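Local coordinates for protein lipocalin AI-4 (Rhodnius prolixus, PDB 5H9N) that binds cysteinyl leukotrienes such as leukotriene C4 in its barrel, as a salivary lipocalin of a blood-feeding insect, at residues 28-33 / 45-50; 32-37 / 123-128; 103-108 / 133-138. The protein carries 1 engineered substitution. All coordinates share one frame; numbering follows the deposited sequence.

The three contacts lie in one antiparallel lipocalin barrel. Interactions 1 and 2 share Tyr32 and Leu33 on strand 30-36, which pairs with strand 46-51 on one side and closes the barrel against strand 120-127 on the other; their centres are about 10 Å apart. Arg128 of interaction 2 ties them further, its NH1 lying 2.7 Å from Thr28 O. Interaction 3, centred about 8 Å from interaction 2, sits beyond strand 120-127, whose Phe126 N meets Ala106 O at 2.8 Å. The leukotriene lies against Trp31, Tyr48, Phe126 and Leu108, which face the interior, whereas the side chain of Leu107 in interaction 3 is about 11 Å from it, on the outer side of the barrel wall.

Interaction 1: residues 28-33 / 45-50; sequences TGDWYL and CEKYQT. With LTX ((5~{S},6~{R},7~{E},9~{E},11~{Z},14~{Z})-6-[(2~{R})-2-[[(4~{S})-4-azanyl-5-oxidanyl-5-oxidanylidene-pentanoyl]amino]-3-( 2-hydroxy-2-oxoethylamino)-3-oxidanylidene-propyl]sulfanyl-5-oxidanyl-icosa-7,9,11,14-tetraenoic acid), chain B.
Leu33 and Tyr48 run side by side on the inner face of an antiparallel hairpin of the lipocalin barrel, Leu33 CB 4.1 Å from Tyr48 CE1. Trp31 shares this face, and the tail of the leukotriene ends beside it, with LTX C20 3.8 Å from Trp31 CD1; LTX C12 meets the Tyr48 ring at its edge. Aromatic residues suit this wall because they give a lipid broad apolar surface while their polar ends stay satisfied: Trp31 NE1 bonds to Phe26 O, and Tyr48 OH donates to Glu46 OE1 at 2.7 Å and also bonds to Arg110. On the outer face Lys47, its CG anti to the backbone N (chi1 -179°), lays that methylene over the Tyr32 ring, 4.2 Å from the centroid, in a CH-pi contact. Cys45 SG, disulfide-bonded to Cys155, comes to the edge of the same ring, 3.9 Å from Tyr32 CD2. Trp31 and Tyr48 exchange both backbone hydrogen bonds, forming an antiparallel hydrogen-bonded pair. At the polar edge Gly29, whose positive phi (75°) is easy without a side chain, offers its carbonyl to Thr50 N and, on an in-plane lone pair, to Thr50 OG1 at 2.8 Å.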
loop_
_atom_site.group_PDB
_atom_site.type_symbol
_atom_site.label_atom_id
_atom_site.label_comp_id
_atom_site.label_asym_id
_atom_site.label_seq_id
_atom_site.Cartn_x
_atom_site.Cartn_y
_atom_site.Cartn_z
ATOM N N THR A 28 4.393 -9.746 -7.365
ATOM C CA THR A 28 5.467 -10.722 -7.428
ATOM C C THR A 28 6.682 -10.117 -6.739
ATOM O O THR A 28 6.862 -8.899 -6.760
ATOM C CB THR A 28 5.798 -11.120 -8.879
ATOM O OG1 THR A 28 6.702 -12.230 -8.879
ATOM C CG2 THR A 28 6.423 -9.959 -9.635
ATOM N N GLY A 29 7.483 -10.958 -6.097
ATOM C CA GLY A 29 8.680 -10.491 -5.416
ATOM C C GLY A 29 8.422 -9.766 -4.104
ATOM O O GLY A 29 7.350 -9.875 -3.513
ATOM N N ASP A 30 9.436 -9.039 -3.644
ATOM C CA ASP A 30 9.397 -8.277 -2.396
ATOM C C ASP A 30 9.274 -6.795 -2.670
ATOM O O ASP A 30 9.860 -6.285 -3.630
ATOM C CB ASP A 30 10.665 -8.508 -1.576
ATOM C CG ASP A 30 10.789 -9.921 -1.059
ATOM O OD1 ASP A 30 9.755 -10.593 -0.926
ATOM O OD2 ASP A 30 11.927 -10.352 -0.771
ATOM N N TRP A 31 8.546 -6.111 -1.798
ATOM C CA TRP A 31 8.435 -4.659 -1.842
ATOM C C TRP A 31 8.763 -4.098 -0.450
ATOM O O TRP A 31 8.141 -4.519 0.526
ATOM C CB TRP A 31 7.026 -4.228 -2.222
ATOM C CG TRP A 31 6.629 -4.370 -3.666
ATOM C CD1 TRP A 31 5.797 -5.310 -4.200
ATOM C CD2 TRP A 31 7.019 -3.515 -4.745
ATOM N NE1 TRP A 31 5.639 -5.093 -5.552
ATOM C CE2 TRP A 31 6.380 -3.994 -5.908
ATOM C CE3 TRP A 31 7.841 -2.382 -4.834
ATOM C CZ2 TRP A 31 6.549 -3.385 -7.152
ATOM C CZ3 TRP A 31 8.004 -1.784 -6.062
ATOM C CH2 TRP A 31 7.352 -2.272 -7.202
ATOM N N TYR A 32 9.676 -3.129 -0.355
ATOM C CA TYR A 32 9.989 -2.463 0.912
ATOM C C TYR A 32 9.190 -1.186 1.015
ATOM O O TYR A 32 9.163 -0.390 0.077
ATOM C CB TYR A 32 11.489 -2.155 1.012
ATOM C CG TYR A 32 12.346 -3.389 1.025
ATOM C CD1 TYR A 32 12.727 -3.997 -0.164
ATOM C CD2 TYR A 32 12.755 -3.967 2.224
ATOM C CE1 TYR A 32 13.498 -5.146 -0.167
ATOM C CE2 TYR A 32 13.534 -5.115 2.232
ATOM C CZ TYR A 32 13.893 -5.692 1.033
ATOM O OH TYR A 32 14.661 -6.836 1.008
ATOM N N LEU A 33 8.553 -0.971 2.165
ATOM C CA LEU A 33 7.810 0.252 2.399
ATOM C C LEU A 33 8.795 1.321 2.880
ATOM O O LEU A 33 9.177 1.345 4.056
ATOM C CB LEU A 33 6.692 -0.003 3.419
ATOM C CG LEU A 33 5.847 1.202 3.838
ATOM C CD1 LEU A 33 5.397 2.009 2.637
ATOM C CD2 LEU A 33 4.642 0.755 4.674
ATOM N N CYS A 45 11.260 -0.857 9.015
ATOM C CA CYS A 45 11.379 -1.295 7.633
ATOM C C CYS A 45 10.531 -2.531 7.399
ATOM O O CYS A 45 10.936 -3.659 7.723
ATOM C CB CYS A 45 12.834 -1.580 7.265
ATOM S SG CYS A 45 13.011 -1.915 5.515
ATOM N N GLU A 46 9.355 -2.315 6.836
ATOM C CA GLU A 46 8.459 -3.410 6.490
ATOM C C GLU A 46 8.759 -3.941 5.101
ATOM O O GLU A 46 8.732 -3.189 4.125
ATOM C CB GLU A 46 6.999 -2.951 6.562
ATOM C CG GLU A 46 6.535 -2.601 7.958
ATOM C CD GLU A 46 5.045 -2.301 8.039
ATOM O OE1 GLU A 46 4.417 -1.992 7.005
ATOM O OE2 GLU A 46 4.518 -2.379 9.165
ATOM N N LYS A 47 9.052 -5.233 5.033
ATOM C CA LYS A 47 9.243 -5.949 3.778
ATOM C C LYS A 47 7.981 -6.735 3.478
ATOM O O LYS A 47 7.625 -7.648 4.228
ATOM C CB LYS A 47 10.444 -6.892 3.851
ATOM C CG LYS A 47 10.689 -7.642 2.544
ATOM C CD LYS A 47 11.881 -8.590 2.639
ATOM C CE LYS A 47 11.580 -9.770 3.552
ATOM N NZ LYS A 47 12.641 -10.815 3.480
ATOM N N TYR A 48 7.302 -6.376 2.393
ATOM C CA TYR A 48 6.086 -7.054 1.954
ATOM C C TYR A 48 6.459 -8.153 0.969
ATOM O O TYR A 48 6.979 -7.883 -0.118
ATOM C CB TYR A 48 5.106 -6.053 1.331
ATOM C CG TYR A 48 4.435 -5.170 2.347
ATOM C CD1 TYR A 48 5.156 -4.201 3.034
ATOM C CD2 TYR A 48 3.081 -5.315 2.642
ATOM C CE1 TYR A 48 4.535 -3.387 3.986
ATOM C CE2 TYR A 48 2.462 -4.512 3.581
ATOM C CZ TYR A 48 3.190 -3.560 4.258
ATOM O OH TYR A 48 2.565 -2.771 5.190
ATOM N N GLN A 49 6.185 -9.390 1.362
ATOM C CA GLN A 49 6.472 -10.556 0.546
ATOM C C GLN A 49 5.203 -10.969 -0.161
ATOM O O GLN A 49 4.169 -11.132 0.484
ATOM C CB GLN A 49 6.998 -11.679 1.420
ATOM C CG GLN A 49 8.263 -11.282 2.158
ATOM C CD GLN A 49 8.744 -12.332 3.129
ATOM O OE1 GLN A 49 8.934 -12.061 4.313
ATOM N NE2 GLN A 49 8.950 -13.536 2.633
ATOM N N THR A 50 5.272 -11.145 -1.475
ATOM C CA THR A 50 4.088 -11.517 -2.240
ATOM C C THR A 50 4.154 -12.961 -2.701
ATOM O O THR A 50 5.236 -13.515 -2.912
ATOM C CB THR A 50 3.882 -10.633 -3.495
ATOM O OG1 THR A 50 4.920 -10.899 -4.445
ATOM C CG2 THR A 50 3.847 -9.141 -3.143
HETATM O O2 LTX B . -2.498 2.916 5.915
HETATM C C1 LTX B . -1.807 3.500 6.782
HETATM O O1 LTX B . -0.552 3.520 6.748
HETATM C C2 LTX B . -2.518 4.223 7.903
HETATM C C3 LTX B . -2.364 3.429 9.196
HETATM C C4 LTX B . -2.628 1.945 8.951
HETATM C C5 LTX B . -2.744 1.191 10.269
HETATM O O3 LTX B . -1.461 1.090 10.904
HETATM C C6 LTX B . -3.326 -0.206 10.075
HETATM C C7 LTX B . -2.407 -1.076 9.226
HETATM C C8 LTX B . -2.761 -1.534 8.013
HETATM C C9 LTX B . -1.842 -2.389 7.247
HETATM C C10 LTX B . -2.192 -3.072 6.147
HETATM C C11 LTX B . -1.208 -3.912 5.458
HETATM C C12 LTX B . -1.398 -4.626 4.340
HETATM C C13 LTX B . -2.696 -4.703 3.557
HETATM C C14 LTX B . -2.889 -3.490 2.669
HETATM C C15 LTX B . -2.244 -3.302 1.523
HETATM C C16 LTX B . -1.252 -4.303 0.979
HETATM C C17 LTX B . -0.123 -3.575 0.256
HETATM C C18 LTX B . 0.758 -4.583 -0.471
HETATM C C19 LTX B . 2.059 -3.961 -0.955
HETATM C C20 LTX B . 2.896 -4.979 -1.706
HETATM O O32 LTX B . 1.208 -4.541 11.720
HETATM C C21 LTX B . 0.087 -4.004 11.633
HETATM O O31 LTX B . -0.126 -2.958 10.985
HETATM C CA3 LTX B . -1.066 -4.654 12.352
HETATM N N3 LTX B . -2.295 -3.919 12.099
HETATM C C22 LTX B . -3.405 -4.078 12.814
HETATM O O33 LTX B . -3.452 -4.861 13.746
HETATM C CA2 LTX B . -4.629 -3.277 12.465
HETATM C CB2 LTX B . -4.417 -2.365 11.257
HETATM S SG2 LTX B . -3.571 -0.883 11.698
HETATM N N2 LTX B . -5.098 -2.541 13.621
HETATM C CD1 LTX B . -6.368 -2.578 13.999
HETATM O OE1 LTX B . -7.280 -2.900 13.251
HETATM C CG1 LTX B . -6.602 -2.177 15.437
HETATM C CB1 LTX B . -8.077 -1.925 15.710
HETATM C CA1 LTX B . -8.227 -1.057 16.957
HETATM N N1 LTX B . -7.341 0.120 16.845
HETATM C C23 LTX B . -7.863 -1.829 18.189
HETATM O O11 LTX B . -6.970 -1.372 18.936
HETATM O O12 LTX B . -8.472 -2.895 18.424
HETATM O O HOH W 1 6.537 -13.397 -5.542
HETATM O O HOH W 2 8.584 0.407 6.518
#

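Interaction 2: residues 32-37 / 123-128; sequences YLTHSR and FLLFNR
Tyr32 and Asn127 begin the ladder between strands 30-36 and 120-127 with a reciprocal pair of backbone hydrogen bonds, and Arg37 N to Phe123 O continues it at the far end. Between them a classic beta bulge shifts the pairing: Thr34 and His35 both face Leu125. Leu125 O accepts from Thr34 N at 3.0 Å and, weakly, from His35 N. Leu125 N returns a nearly straight bond (173°) to His35 O. One extra residue is thus fitted into strand 30-36, and the register shifts by one.

Side-chain hydrogen bonds gather at the bulge. Thr34 OG1 sits between its own backbone N and carbonyl carbon (chi1 59°), where Asn127 ND2 donates to it at 3.0 Å, the hydroxyl lying in the plane of the Asn127 amide; the two side chains cross at about a right angle. His35 ND1 shares a hydrogen bond with the same hydroxyl at 2.9 Å, OG1 lying in the imidazole plane. Asn127 ND2 is also bonded to Glu133 O, which helps to fix the amide's rotation.

Apolar contacts fill the barrel side. Leu33 CD1 stands over one face of the Phe126 ring, 4.1 Å from its centroid, and also lies 3.8 Å from Leu124 CB; branched and aromatic groups suit this interior, where Phe126 touches the bound leukotriene.

Arg37 NH1 comes to the edge of the Phe123 ring, near its plane and 3.6 Å from CD1, with guanidinium and ring 72° apart; this is an edge approach, not a cation-pi stack over the face. Its NH2 is salt-bridged to Asp121.

The threonine hydroxyl, the asparagine amide and the imidazole therefore supply a compact polar network around the bulge's irregular backbone. The inward face is mainly apolar around Leu33, Leu124 and Phe126, which suits the hydrocarbon part of the leukotriene; Ser36, its OG bonded to Asp38 O, is the exception.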
loop_
_atom_site.group_PDB
_atom_site.type_symbol
_atom_site.label_atom_id
_atom_site.label_comp_id
_atom_site.label_asym_id
_atom_site.label_seq_id
_atom_site.Cartn_x
_atom_site.Cartn_y
_atom_site.Cartn_z
ATOM N N TYR A 32 9.676 -3.129 -0.355
ATOM C CA TYR A 32 9.989 -2.463 0.912
ATOM C C TYR A 32 9.190 -1.186 1.015
ATOM O O TYR A 32 9.163 -0.390 0.077
ATOM C CB TYR A 32 11.489 -2.155 1.012
ATOM C CG TYR A 32 12.346 -3.389 1.025
ATOM C CD1 TYR A 32 12.727 -3.997 -0.164
ATOM C CD2 TYR A 32 12.755 -3.967 2.224
ATOM C CE1 TYR A 32 13.498 -5.146 -0.167
ATOM C CE2 TYR A 32 13.534 -5.115 2.232
ATOM C CZ TYR A 32 13.893 -5.692 1.033
ATOM O OH TYR A 32 14.661 -6.836 1.008
ATOM N N LEU A 33 8.553 -0.971 2.165
ATOM C CA LEU A 33 7.810 0.252 2.399
ATOM C C LEU A 33 8.795 1.321 2.880
ATOM O O LEU A 33 9.177 1.345 4.056
ATOM C CB LEU A 33 6.692 -0.003 3.419
ATOM C CG LEU A 33 5.847 1.202 3.838
ATOM C CD1 LEU A 33 5.397 2.009 2.637
ATOM C CD2 LEU A 33 4.642 0.755 4.674
ATOM N N THR A 34 9.254 2.182 1.987
ATOM C CA THR A 34 10.342 3.091 2.345
ATOM C C THR A 34 9.886 4.484 2.786
ATOM O O THR A 34 10.606 5.153 3.505
ATOM C CB THR A 34 11.341 3.235 1.179
ATOM O OG1 THR A 34 10.674 3.729 0.011
ATOM C CG2 THR A 34 11.971 1.913 0.828
ATOM N N HIS A 35 8.724 4.937 2.331
ATOM C CA HIS A 35 8.227 6.276 2.633
ATOM C C HIS A 35 6.718 6.255 2.746
ATOM O O HIS A 35 6.070 5.411 2.119
ATOM C CB HIS A 35 8.591 7.300 1.551
ATOM C CG HIS A 35 10.057 7.469 1.317
ATOM N ND1 HIS A 35 10.827 6.497 0.724
ATOM C CD2 HIS A 35 10.881 8.517 1.555
ATOM C CE1 HIS A 35 12.073 6.927 0.632
ATOM N NE2 HIS A 35 12.132 8.145 1.136
ATOM N N SER A 36 6.136 7.203 3.466
ATOM C CA SER A 36 4.679 7.328 3.500
ATOM C C SER A 36 4.307 8.769 3.850
ATOM O O SER A 36 5.119 9.515 4.424
ATOM C CB SER A 36 4.071 6.326 4.485
ATOM O OG SER A 36 4.564 6.532 5.795
ATOM N N ARG A 37 3.099 9.183 3.482
ATOM C CA ARG A 37 2.633 10.536 3.764
ATOM C C ARG A 37 2.585 10.768 5.266
ATOM O O ARG A 37 3.087 11.769 5.755
ATOM C CB ARG A 37 1.252 10.769 3.144
ATOM C CG ARG A 37 0.746 12.192 3.366
ATOM C CD ARG A 37 -0.737 12.329 3.067
ATOM N NE ARG A 37 -1.538 11.538 4.000
ATOM C CZ ARG A 37 -2.763 11.090 3.757
ATOM N NH1 ARG A 37 -3.369 11.341 2.596
ATOM N NH2 ARG A 37 -3.388 10.373 4.678
ATOM N N PHE A 123 -0.777 7.505 1.826
ATOM C CA PHE A 123 -0.079 7.190 0.579
ATOM C C PHE A 123 1.269 6.606 0.938
ATOM O O PHE A 123 1.956 7.104 1.828
ATOM C CB PHE A 123 0.076 8.414 -0.314
ATOM C CG PHE A 123 -1.205 8.848 -0.969
ATOM C CD1 PHE A 123 -2.066 9.725 -0.320
ATOM C CD2 PHE A 123 -1.556 8.386 -2.240
ATOM C CE1 PHE A 123 -3.246 10.142 -0.923
ATOM C CE2 PHE A 123 -2.729 8.790 -2.839
ATOM C CZ PHE A 123 -3.579 9.676 -2.183
ATOM N N LEU A 124 1.609 5.520 0.247
ATOM C CA LEU A 124 2.747 4.665 0.553
ATOM C C LEU A 124 3.657 4.574 -0.643
ATOM O O LEU A 124 3.184 4.357 -1.755
ATOM C CB LEU A 124 2.261 3.263 0.916
ATOM C CG LEU A 124 1.163 3.135 1.974
ATOM C CD1 LEU A 124 0.753 1.680 2.131
ATOM C CD2 LEU A 124 1.611 3.690 3.297
ATOM N N LEU A 125 4.954 4.698 -0.422
ATOM C CA LEU A 125 5.935 4.460 -1.468
ATOM C C LEU A 125 6.697 3.183 -1.164
ATOM O O LEU A 125 7.383 3.080 -0.124
ATOM C CB LEU A 125 6.902 5.627 -1.605
ATOM C CG LEU A 125 7.966 5.460 -2.705
ATOM C CD1 LEU A 125 7.298 5.401 -4.081
ATOM C CD2 LEU A 125 8.992 6.583 -2.646
ATOM N N PHE A 126 6.536 2.223 -2.073
ATOM C CA PHE A 126 7.250 0.961 -2.034
ATOM C C PHE A 126 8.400 0.972 -3.027
ATOM O O PHE A 126 8.301 1.564 -4.109
ATOM C CB PHE A 126 6.315 -0.210 -2.333
ATOM C CG PHE A 126 5.288 -0.453 -1.266
ATOM C CD1 PHE A 126 4.095 0.271 -1.253
ATOM C CD2 PHE A 126 5.512 -1.369 -0.251
ATOM C CE1 PHE A 126 3.146 0.051 -0.271
ATOM C CE2 PHE A 126 4.563 -1.581 0.730
ATOM C CZ PHE A 126 3.383 -0.875 0.710
ATOM N N ASN A 127 9.477 0.291 -2.658
ATOM C CA ASN A 127 10.674 0.188 -3.474
ATOM C C ASN A 127 11.150 -1.252 -3.511
ATOM O O ASN A 127 11.031 -1.974 -2.509
ATOM C CB ASN A 127 11.781 1.097 -2.914
ATOM C CG ASN A 127 11.813 2.455 -3.578
ATOM O OD1 ASN A 127 12.128 2.542 -4.765
ATOM N ND2 ASN A 127 11.536 3.526 -2.821
ATOM N N ARG A 128 11.682 -1.689 -4.645
ATOM C CA ARG A 128 12.233 -3.033 -4.737
ATOM C C ARG A 128 13.511 -3.185 -3.915
ATOM O O ARG A 128 13.861 -4.293 -3.512
ATOM C CB ARG A 128 12.503 -3.402 -6.203
ATOM C CG ARG A 128 11.238 -3.599 -7.052
ATOM C CD ARG A 128 10.328 -4.671 -6.493
ATOM N NE ARG A 128 9.314 -5.046 -7.477
ATOM C CZ ARG A 128 8.475 -6.067 -7.327
ATOM N NH1 ARG A 128 8.537 -6.814 -6.230
ATOM N NH2 ARG A 128 7.591 -6.351 -8.275
#

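Interaction 3: residues 103-108 / 133-138; sequences ANYALL and EIPAGL
Pro135 lies over one face of the Tyr105 ring, its CG 3.8 Å from the centroid and 22° off the ring normal. This CH-pi contact is offset toward the rim, so that Pro135 CG comes to 3.5 Å from Tyr105 CG and Pro135 CB to 3.5 Å from Tyr105 CD2. The pyrrolidine is a compact, stiff apolar ring whose hydrogens suit the electron-rich face of a phenol, and the two side chains cross rather than run together.

Leu138 approaches the same side of the ring, obliquely and nearer the other rim. Its side chain slides past Tyr105 in the opposite direction, bringing CG to 3.6 Å from Tyr105 CE1. The first torsion of the tyrosine sets its CG between the backbone N and the carbonyl carbon (chi1 64°). Deeper along strand 105-112, Leu107 offers its CB to Leu138 CD1 at 4.1 Å.

Both partners come from the loop before helix 139-144: Pro135 precedes the short 3-10 turn 136-138 and Leu138 ends it, with Leu138 N bonded to Pro135 O at 3.2 Å. Gly137, having no side chain, lets the main chain pass the phenol end, its CA 4.2 Å from Tyr105 OH.

Pro135 and Leu138 also touch Leu125 of strand 120-127, and Leu142 of the helix packs on Leu107. The segment therefore joins the C-terminal helix region to the outer wall of the barrel, as the helix after the barrel does in lipocalins generally, while the neighbouring Leu108 faces inward to the ligand.

Between these two segments cohesion comes from CH-pi and apolar contacts alone. Such contacts are less directional than hydrogen bonds and depend on close fit, which implies an arrangement set chiefly by the flat tyrosine, the stiff proline and the branched leucine.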
loop_
_atom_site.group_PDB
_atom_site.type_symbol
_atom_site.label_atom_id
_atom_site.label_comp_id
_atom_site.label_asym_id
_atom_site.label_seq_id
_atom_site.Cartn_x
_atom_site.Cartn_y
_atom_site.Cartn_z
ATOM N N ALA A 103 9.390 -2.641 -11.587
ATOM C CA ALA A 103 10.763 -3.054 -11.342
ATOM C C ALA A 103 11.499 -2.221 -10.293
ATOM O O ALA A 103 12.557 -2.635 -9.811
ATOM C CB ALA A 103 11.527 -3.015 -12.647
ATOM N N ASN A 104 10.959 -1.054 -9.939
ATOM C CA ASN A 104 11.652 -0.191 -8.992
ATOM C C ASN A 104 10.750 0.343 -7.897
ATOM O O ASN A 104 11.073 0.201 -6.711
ATOM C CB ASN A 104 12.311 0.984 -9.712
ATOM C CG ASN A 104 13.351 0.540 -10.713
ATOM O OD1 ASN A 104 14.450 0.121 -10.345
ATOM N ND2 ASN A 104 13.015 0.641 -11.989
ATOM N N TYR A 105 9.649 0.987 -8.269
ATOM C CA TYR A 105 8.840 1.705 -7.290
ATOM C C TYR A 105 7.361 1.454 -7.483
ATOM O O TYR A 105 6.923 1.086 -8.574
ATOM C CB TYR A 105 9.102 3.214 -7.381
ATOM C CG TYR A 105 8.693 3.826 -8.713
ATOM C CD1 TYR A 105 7.381 4.230 -8.952
ATOM C CD2 TYR A 105 9.622 4.004 -9.726
ATOM C CE1 TYR A 105 7.009 4.781 -10.184
ATOM C CE2 TYR A 105 9.256 4.556 -10.950
ATOM C CZ TYR A 105 7.954 4.939 -11.168
ATOM O OH TYR A 105 7.605 5.486 -12.390
ATOM N N ALA A 106 6.587 1.718 -6.440
ATOM C CA ALA A 106 5.138 1.730 -6.540
ATOM C C ALA A 106 4.578 2.709 -5.537
ATOM O O ALA A 106 4.937 2.660 -4.353
ATOM C CB ALA A 106 4.565 0.343 -6.302
ATOM N N LEU A 107 3.715 3.606 -5.986
ATOM C CA LEU A 107 2.978 4.516 -5.123
ATOM C C LEU A 107 1.595 3.946 -4.912
ATOM O O LEU A 107 0.869 3.744 -5.886
ATOM C CB LEU A 107 2.875 5.898 -5.770
ATOM C CG LEU A 107 2.103 6.951 -4.982
ATOM C CD1 LEU A 107 2.810 7.277 -3.685
ATOM C CD2 LEU A 107 1.846 8.200 -5.828
ATOM N N LEU A 108 1.252 3.647 -3.664
ATOM C CA LEU A 108 -0.037 3.071 -3.311
ATOM C C LEU A 108 -0.844 3.993 -2.433
ATOM O O LEU A 108 -0.297 4.810 -1.679
ATOM C CB LEU A 108 0.142 1.725 -2.585
ATOM C CG LEU A 108 0.273 0.459 -3.431
ATOM C CD1 LEU A 108 1.509 0.531 -4.324
ATOM C CD2 LEU A 108 0.322 -0.778 -2.542
ATOM N N GLU A 133 14.650 5.403 -2.799
ATOM C CA GLU A 133 14.111 6.657 -2.309
ATOM C C GLU A 133 13.065 7.160 -3.299
ATOM O O GLU A 133 12.339 6.354 -3.870
ATOM C CB GLU A 133 15.242 7.657 -2.040
ATOM C CG GLU A 133 16.110 7.226 -0.844
ATOM C CD GLU A 133 17.267 8.167 -0.562
ATOM O OE1 GLU A 133 17.016 9.304 -0.115
ATOM O OE2 GLU A 133 18.430 7.762 -0.771
ATOM N N ILE A 134 12.957 8.467 -3.494
ATOM C CA ILE A 134 11.842 8.975 -4.291
ATOM C C ILE A 134 12.241 9.018 -5.762
ATOM O O ILE A 134 13.176 9.724 -6.137
ATOM C CB ILE A 134 11.388 10.364 -3.815
ATOM C CG1 ILE A 134 11.077 10.307 -2.309
ATOM C CG2 ILE A 134 10.188 10.850 -4.641
ATOM C CD1 ILE A 134 10.623 11.600 -1.706
ATOM N N PRO A 135 11.547 8.252 -6.610
ATOM C CA PRO A 135 11.946 8.157 -8.014
ATOM C C PRO A 135 11.599 9.417 -8.791
ATOM O O PRO A 135 10.564 10.045 -8.553
ATOM C CB PRO A 135 11.132 6.965 -8.529
ATOM C CG PRO A 135 9.901 6.995 -7.713
ATOM C CD PRO A 135 10.337 7.455 -6.335
ATOM N N ALA A 136 12.450 9.769 -9.742
ATOM C CA ALA A 136 12.185 10.924 -10.589
ATOM C C ALA A 136 10.869 10.766 -11.348
ATOM O O ALA A 136 10.154 11.745 -11.575
ATOM C CB ALA A 136 13.328 11.139 -11.563
ATOM N N GLY A 137 10.535 9.537 -11.719
ATOM C CA GLY A 137 9.347 9.297 -12.519
ATOM C C GLY A 137 8.033 9.644 -11.841
ATOM O O GLY A 137 7.008 9.757 -12.510
ATOM N N LEU A 138 8.052 9.815 -10.524
ATOM C CA LEU A 138 6.833 10.150 -9.786
ATOM C C LEU A 138 6.674 11.641 -9.507
ATOM O O LEU A 138 5.689 12.052 -8.909
ATOM C CB LEU A 138 6.794 9.400 -8.453
ATOM C CG LEU A 138 6.402 7.925 -8.480
ATOM C CD1 LEU A 138 6.423 7.364 -7.067
ATOM C CD2 LEU A 138 5.027 7.745 -9.104
#